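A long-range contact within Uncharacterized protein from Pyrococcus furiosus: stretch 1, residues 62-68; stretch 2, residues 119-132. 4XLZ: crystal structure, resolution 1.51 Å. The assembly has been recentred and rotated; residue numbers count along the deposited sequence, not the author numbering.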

ATOM      1  N   VAL A  62     -18.256 -13.215  28.138  1.00 17.41           N
ATOM      2  CA  VAL A  62     -17.640 -13.535  26.797  1.00 17.20           C
ATOM      3  C   VAL A  62     -18.107 -12.478  25.880  1.00 15.69           C
ATOM      4  O   VAL A  62     -19.265 -12.134  25.679  1.00 16.87           O
ATOM      5  CB  VAL A  62     -18.120 -14.920  26.258  1.00 18.68           C
ATOM      6  CG1 VAL A  62     -17.467 -15.099  24.881  1.00 17.61           C
ATOM      7  CG2 VAL A  62     -17.753 -16.062  27.209  1.00 17.58           C
ATOM      8  N   ILE A  63     -17.055 -11.814  25.256  1.00 14.73           N
ATOM      9  CA  ILE A  63     -17.276 -10.732  24.264  1.00 14.02           C
ATOM     10  C   ILE A  63     -16.669 -11.149  22.904  1.00 13.31           C
ATOM     11  O   ILE A  63     -15.606 -11.729  22.930  1.00 15.93           O
ATOM     12  CB  ILE A  63     -16.517  -9.445  24.783  1.00 14.66           C
ATOM     13  CG1 ILE A  63     -17.190  -9.024  26.147  1.00 16.97           C
ATOM     14  CG2 ILE A  63     -16.590  -8.322  23.730  1.00 17.40           C
ATOM     15  CD1 ILE A  63     -16.245  -8.015  26.867  1.00 20.22           C
ATOM     16  N   TYR A  64     -17.361 -10.846  21.856  1.00 14.65           N
ATOM     17  CA  TYR A  64     -16.786 -11.195  20.478  1.00 12.70           C
ATOM     18  C   TYR A  64     -16.191  -9.903  19.886  1.00 14.16           C
ATOM     19  O   TYR A  64     -16.695  -8.785  20.077  1.00 13.65           O
ATOM     20  CB  TYR A  64     -17.873 -11.556  19.522  1.00 14.21           C
ATOM     21  CG  TYR A  64     -18.481 -12.940  19.749  1.00 15.06           C
ATOM     22  CD1 TYR A  64     -18.092 -13.801  20.761  1.00 14.45           C
ATOM     23  CD2 TYR A  64     -19.464 -13.278  18.845  1.00 17.15           C
ATOM     24  CE1 TYR A  64     -18.713 -15.130  20.866  1.00 15.13           C
ATOM     25  CE2 TYR A  64     -20.093 -14.580  18.911  1.00 18.51           C
ATOM     26  CZ  TYR A  64     -19.685 -15.386  19.917  1.00 18.22           C
ATOM     27  OH  TYR A  64     -20.304 -16.645  20.054  1.00 18.39           O
ATOM     28  N   ILE A  65     -15.088 -10.147  19.139  1.00 13.30           N
ATOM     29  CA  ILE A  65     -14.687  -9.165  18.101  1.00 12.85           C
ATOM     30  C   ILE A  65     -14.820  -9.884  16.754  1.00 12.65           C
ATOM     31  O   ILE A  65     -14.207 -10.976  16.650  1.00 13.86           O
ATOM     32  CB  ILE A  65     -13.247  -8.700  18.254  1.00 12.09           C
ATOM     33  CG1 ILE A  65     -13.095  -7.943  19.582  1.00 13.19           C
ATOM     34  CG2 ILE A  65     -12.923  -7.713  17.099  1.00 13.41           C
ATOM     35  CD1 ILE A  65     -11.577  -7.606  19.942  1.00 13.92           C
ATOM     36  N   CYS A  66     -15.613  -9.351  15.868  1.00 12.73           N
ATOM     37  CA  CYS A  66     -15.762  -9.954  14.527  1.00 13.36           C
ATOM     38  C   CYS A  66     -15.001  -9.055  13.587  1.00 13.57           C
ATOM     39  O   CYS A  66     -15.291  -7.889  13.400  1.00 13.07           O
ATOM     40  CB  CYS A  66     -17.270 -10.074  14.193  1.00 14.62           C
ATOM     41  SG  CYS A  66     -17.466 -11.103  12.699  1.00 15.73           S
HETATM   42  N   MSE A  67     -14.036  -9.671  12.884  1.00 10.93           N
HETATM   43  CA  MSE A  67     -13.103  -8.809  12.070  1.00 11.30           C
HETATM   44  C   MSE A  67     -13.718  -8.313  10.797  1.00 13.42           C
HETATM   45  O   MSE A  67     -13.474  -7.209  10.355  1.00 13.75           O
HETATM   46  CB  MSE A  67     -11.906  -9.679  11.593  1.00 12.98           C
HETATM   47  CG  MSE A  67     -11.137 -10.413  12.723  1.00 14.06           C
HETATM   48 SE   MSE A  67     -10.394  -9.151  14.052  1.00 14.13          SE
HETATM   49  CE  MSE A  67      -9.110  -8.301  12.959  1.00 16.46           C
ATOM     50  N   THR A  68     -14.634  -9.097  10.173  1.00 11.54           N
ATOM     51  CA  THR A  68     -15.214  -8.771   8.897  1.00 11.99           C
ATOM     52  C   THR A  68     -16.752  -8.870   8.894  1.00 11.70           C
ATOM     53  O   THR A  68     -17.372  -9.291   9.904  1.00 14.60           O
ATOM     54  CB  THR A  68     -14.690  -9.604   7.699  1.00 12.36           C
ATOM     55  OG1 THR A  68     -15.303 -10.925   7.768  1.00 14.08           O
ATOM     56  CG2 THR A  68     -13.179  -9.765   7.688  1.00 14.07           C
ATOM     57  N   GLU A 119      -2.896  -0.623  11.210  1.00 10.73           N
ATOM     58  CA  GLU A 119      -4.229  -0.057  11.471  1.00 10.54           C
ATOM     59  C   GLU A 119      -5.144  -1.124  12.134  1.00 12.35           C
ATOM     60  O   GLU A 119      -5.897  -0.801  13.089  1.00 12.52           O
ATOM     61  CB  GLU A 119      -4.767   0.433  10.144  1.00 11.92           C
ATOM     62  CG  GLU A 119      -6.227   0.891  10.342  1.00 13.81           C
ATOM     63  CD  GLU A 119      -6.849   1.413   9.103  1.00 14.00           C
ATOM     64  OE1 GLU A 119      -6.385   1.114   7.978  1.00 13.04           O
ATOM     65  OE2 GLU A 119      -7.819   2.149   9.209  1.00 17.14           O
ATOM     66  N   VAL A 120      -5.139  -2.367  11.614  1.00 12.72           N
ATOM     67  CA  VAL A 120      -6.094  -3.333  12.256  1.00 12.61           C
ATOM     68  C   VAL A 120      -5.609  -3.741  13.613  1.00 11.97           C
ATOM     69  O   VAL A 120      -6.383  -3.903  14.561  1.00 12.11           O
ATOM     70  CB  VAL A 120      -6.131  -4.573  11.360  1.00 11.68           C
ATOM     71  CG1 VAL A 120      -7.176  -5.594  11.976  1.00 13.40           C
ATOM     72  CG2 VAL A 120      -6.682  -4.183   9.926  1.00 12.39           C
ATOM     73  N   ARG A 121      -4.258  -3.798  13.854  1.00 12.40           N
ATOM     74  CA  ARG A 121      -3.768  -4.022  15.224  1.00 12.41           C
ATOM     75  C   ARG A 121      -4.296  -2.949  16.081  1.00 12.85           C
ATOM     76  O   ARG A 121      -4.619  -3.236  17.297  1.00 13.28           O
ATOM     77  CB  ARG A 121      -2.210  -3.994  15.263  1.00 13.13           C
ATOM     78  CG  ARG A 121      -1.576  -5.185  14.410  1.00 13.12           C
ATOM     79  CD  ARG A 121      -0.054  -5.174  14.759  1.00 12.67           C
ATOM     80  NE  ARG A 121       0.590  -6.119  13.832  1.00 11.18           N
ATOM     81  CZ  ARG A 121       0.978  -5.809  12.583  1.00 13.68           C
ATOM     82  NH1 ARG A 121       1.202  -4.559  12.194  1.00 13.70           N
ATOM     83  NH2 ARG A 121       1.214  -6.847  11.772  1.00 13.93           N
ATOM     84  N   LYS A 122      -4.226  -1.670  15.679  1.00 11.70           N
ATOM     85  CA  LYS A 122      -4.716  -0.597  16.572  1.00 13.94           C
ATOM     86  C   LYS A 122      -6.175  -0.825  16.921  1.00 14.24           C
ATOM     87  O   LYS A 122      -6.578  -0.528  18.073  1.00 14.11           O
ATOM     88  CB  LYS A 122      -4.577   0.771  15.873  1.00 14.03           C
ATOM     89  CG  LYS A 122      -3.110   1.176  15.820  1.00 15.50           C
ATOM     90  CD  LYS A 122      -3.127   2.546  15.091  1.00 18.90           C
ATOM     91  CE  LYS A 122      -1.738   3.078  15.114  1.00 21.77           C
ATOM     92  NZ  LYS A 122      -1.866   4.343  14.148  1.00 22.81           N
ATOM     93  N   ASP A 123      -7.036  -1.310  16.014  1.00 14.22           N
ATOM     94  CA  ASP A 123      -8.467  -1.538  16.395  1.00 14.79           C
ATOM     95  C   ASP A 123      -8.522  -2.601  17.538  1.00 15.27           C
ATOM     96  O   ASP A 123      -9.244  -2.479  18.553  1.00 15.86           O
ATOM     97  CB  ASP A 123      -9.192  -2.179  15.213  1.00 15.35           C
ATOM     98  CG  ASP A 123      -9.499  -1.238  14.147  1.00 26.51           C
ATOM     99  OD1 ASP A 123      -9.571   0.029  14.394  1.00 24.75           O
ATOM    100  OD2 ASP A 123      -9.637  -1.763  12.988  1.00 25.72           O
ATOM    101  N   LEU A 124      -7.755  -3.713  17.396  1.00 13.56           N
ATOM    102  CA  LEU A 124      -7.744  -4.782  18.404  1.00 13.75           C
ATOM    103  C   LEU A 124      -7.206  -4.253  19.702  1.00 13.98           C
ATOM    104  O   LEU A 124      -7.715  -4.541  20.773  1.00 14.21           O
ATOM    105  CB  LEU A 124      -6.962  -6.021  17.939  1.00 13.27           C
ATOM    106  CG  LEU A 124      -7.637  -6.674  16.732  1.00 12.77           C
ATOM    107  CD1 LEU A 124      -6.738  -7.909  16.392  1.00 15.73           C
ATOM    108  CD2 LEU A 124      -9.063  -7.200  17.061  1.00 14.24           C
ATOM    109  N   VAL A 125      -6.061  -3.520  19.676  1.00 13.11           N
ATOM    110  CA  VAL A 125      -5.427  -2.999  20.912  1.00 12.95           C
ATOM    111  C   VAL A 125      -6.417  -1.987  21.552  1.00 12.87           C
ATOM    112  O   VAL A 125      -6.454  -2.058  22.816  1.00 13.80           O
ATOM    113  CB  VAL A 125      -4.156  -2.334  20.510  1.00 14.11           C
ATOM    114  CG1 VAL A 125      -3.580  -1.469  21.681  1.00 15.68           C
ATOM    115  CG2 VAL A 125      -3.095  -3.413  20.141  1.00 15.35           C
ATOM    116  N   LYS A 126      -7.164  -1.196  20.829  1.00 13.24           N
ATOM    117  CA  LYS A 126      -8.100  -0.230  21.509  1.00 13.33           C
ATOM    118  C   LYS A 126      -9.135  -1.035  22.292  1.00 16.17           C
ATOM    119  O   LYS A 126      -9.443  -0.736  23.457  1.00 14.58           O
ATOM    120  CB  LYS A 126      -8.841   0.524  20.376  1.00 15.13           C
ATOM    121  CG  LYS A 126      -9.764   1.599  20.961  1.00 19.64           C
ATOM    122  CD  LYS A 126     -10.080   2.817  19.906  1.00 23.62           C
ATOM    123  CE  LYS A 126     -10.874   2.338  18.867  1.00 28.56           C
ATOM    124  NZ  LYS A 126     -10.776   3.529  17.817  1.00 28.22           N
ATOM    125  N   ILE A 127      -9.663  -2.123  21.714  1.00 14.60           N
ATOM    126  CA  ILE A 127     -10.707  -2.895  22.444  1.00 13.90           C
ATOM    127  C   ILE A 127     -10.098  -3.642  23.524  1.00 13.42           C
ATOM    128  O   ILE A 127     -10.699  -3.752  24.662  1.00 15.78           O
ATOM    129  CB  ILE A 127     -11.349  -3.858  21.430  1.00 12.49           C
ATOM    130  CG1 ILE A 127     -12.124  -3.053  20.366  1.00 14.33           C
ATOM    131  CG2 ILE A 127     -12.389  -4.780  22.204  1.00 14.10           C
ATOM    132  CD1 ILE A 127     -12.526  -3.860  19.073  1.00 15.14           C
ATOM    133  N   ILE A 128      -8.912  -4.271  23.431  1.00 13.51           N
ATOM    134  CA  ILE A 128      -8.283  -4.955  24.501  1.00 12.13           C
ATOM    135  C   ILE A 128      -8.022  -3.989  25.671  1.00 13.08           C
ATOM    136  O   ILE A 128      -8.187  -4.429  26.802  1.00 15.22           O
ATOM    137  CB  ILE A 128      -6.951  -5.667  23.989  1.00 13.80           C
ATOM    138  CG1 ILE A 128      -7.411  -6.804  23.017  1.00 15.77           C
ATOM    139  CG2 ILE A 128      -6.113  -6.238  25.141  1.00 14.82           C
ATOM    140  CD1 ILE A 128      -6.174  -7.405  22.265  1.00 16.71           C
ATOM    141  N   ARG A 129      -7.514  -2.812  25.332  1.00 14.11           N
ATOM    142  CA  ARG A 129      -7.204  -1.897  26.438  1.00 14.64           C
ATOM    143  C   ARG A 129      -8.500  -1.413  27.030  1.00 15.08           C
ATOM    144  O   ARG A 129      -8.479  -1.206  28.300  1.00 17.84           O
ATOM    145  CB  ARG A 129      -6.397  -0.738  25.933  1.00 16.28           C
ATOM    146  CG  ARG A 129      -4.963  -1.144  25.575  1.00 15.68           C
ATOM    147  CD  ARG A 129      -4.305   0.102  24.902  1.00 13.56           C
ATOM    148  NE  ARG A 129      -2.840  -0.260  24.682  1.00 14.30           N
ATOM    149  CZ  ARG A 129      -1.994   0.464  23.889  1.00 13.66           C
ATOM    150  NH1 ARG A 129      -0.701   0.117  23.865  1.00 14.32           N
ATOM    151  NH2 ARG A 129      -2.485   1.464  23.130  1.00 14.90           N
ATOM    152  N   LYS A 130      -9.565  -1.232  26.306  1.00 14.76           N
ATOM    153  CA  LYS A 130     -10.875  -0.785  26.944  1.00 13.67           C
ATOM    154  C   LYS A 130     -11.423  -1.906  27.828  1.00 17.20           C
ATOM    155  O   LYS A 130     -11.835  -1.658  28.991  1.00 18.73           O
ATOM    156  CB  LYS A 130     -11.841  -0.467  25.854  1.00 17.34           C
ATOM    157  CG  LYS A 130     -13.251  -0.098  26.403  1.00 20.05           C
ATOM    158  CD  LYS A 130     -13.342   1.217  27.093  1.00 24.77           C
ATOM    159  CE  LYS A 130     -14.868   1.314  27.710  1.00 34.58           C
ATOM    160  NZ  LYS A 130     -14.919   2.761  28.178  1.00 40.52           N
ATOM    161  N   GLU A 131     -11.421  -3.149  27.323  1.00 15.45           N
ATOM    162  CA  GLU A 131     -12.146  -4.200  28.031  1.00 14.94           C
ATOM    163  C   GLU A 131     -11.287  -4.873  29.046  1.00 17.55           C
ATOM    164  O   GLU A 131     -11.852  -5.535  29.999  1.00 17.84           O
ATOM    165  CB  GLU A 131     -12.694  -5.227  26.982  1.00 14.62           C
ATOM    166  CG  GLU A 131     -13.815  -4.721  26.142  1.00 15.27           C
ATOM    167  CD  GLU A 131     -15.193  -4.595  26.855  1.00 16.53           C
ATOM    168  OE1 GLU A 131     -16.073  -4.128  26.182  1.00 19.46           O
ATOM    169  OE2 GLU A 131     -15.228  -4.990  28.070  1.00 21.03           O
ATOM    170  N   LYS A 132      -9.957  -4.864  28.970  1.00 15.57           N
ATOM    171  CA  LYS A 132      -9.030  -5.519  29.900  1.00 16.46           C
ATOM    172  C   LYS A 132      -9.340  -7.009  30.097  1.00 16.43           C
ATOM    173  O   LYS A 132      -9.595  -7.488  31.252  1.00 18.56           O
ATOM    174  CB  LYS A 132      -9.099  -4.761  31.269  1.00 17.51           C
ATOM    175  CG  LYS A 132      -8.513  -3.386  31.082  1.00 19.30           C
ATOM    176  CD  LYS A 132      -8.473  -2.609  32.450  1.00 23.57           C
ATOM    177  CE  LYS A 132      -7.436  -1.400  32.526  1.00 39.90           C
ATOM    178  NZ  LYS A 132      -5.860  -1.678  32.245  1.00 40.21           N
TER

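The strand 62-68 packs against the helix 119-131 with their N-to-C directions 170° apart, nearly antiparallel, and their axes 11.0 Å apart at closest approach. That spacing leaves room for side chains alone to meet, and no hydrogen bond crosses between the stretches. Of the 330 Å² buried in total, I65 contributes most, 77 Å². Its CA-to-CB bond points toward the helix, and with chi1 m and chi2 t the chain extends so that CD1 reaches CG2 of I127 at 3.7 Å and CD2 of L124 at 3.8 Å. One methyl thus touches residues three apart in sequence, about one helical turn.

M67, a selenomethionine covering 54 Å², arrives differently. Its CA-to-CB bond points sideways, but three successive m rotamers bring its end nearer: SE lies 3.8 Å from CD2 of L124, and CE 3.5 Å from CG1 of V120. L124, with 50 Å² covered, also starts sideways, and its CD2 is the methyl that meets both I65 and M67, linking the two strand residues.

I63 extends the contact towards the helix C terminus, where its CD1 lies 3.4 Å from OE2 of E131. This is a carbon-to-oxygen approach; both carboxylate oxygens of E131 are hydrogen-bonded elsewhere in the structure. V62, Y64, C66 and T68, alternating with these residues, bury nothing against the helix.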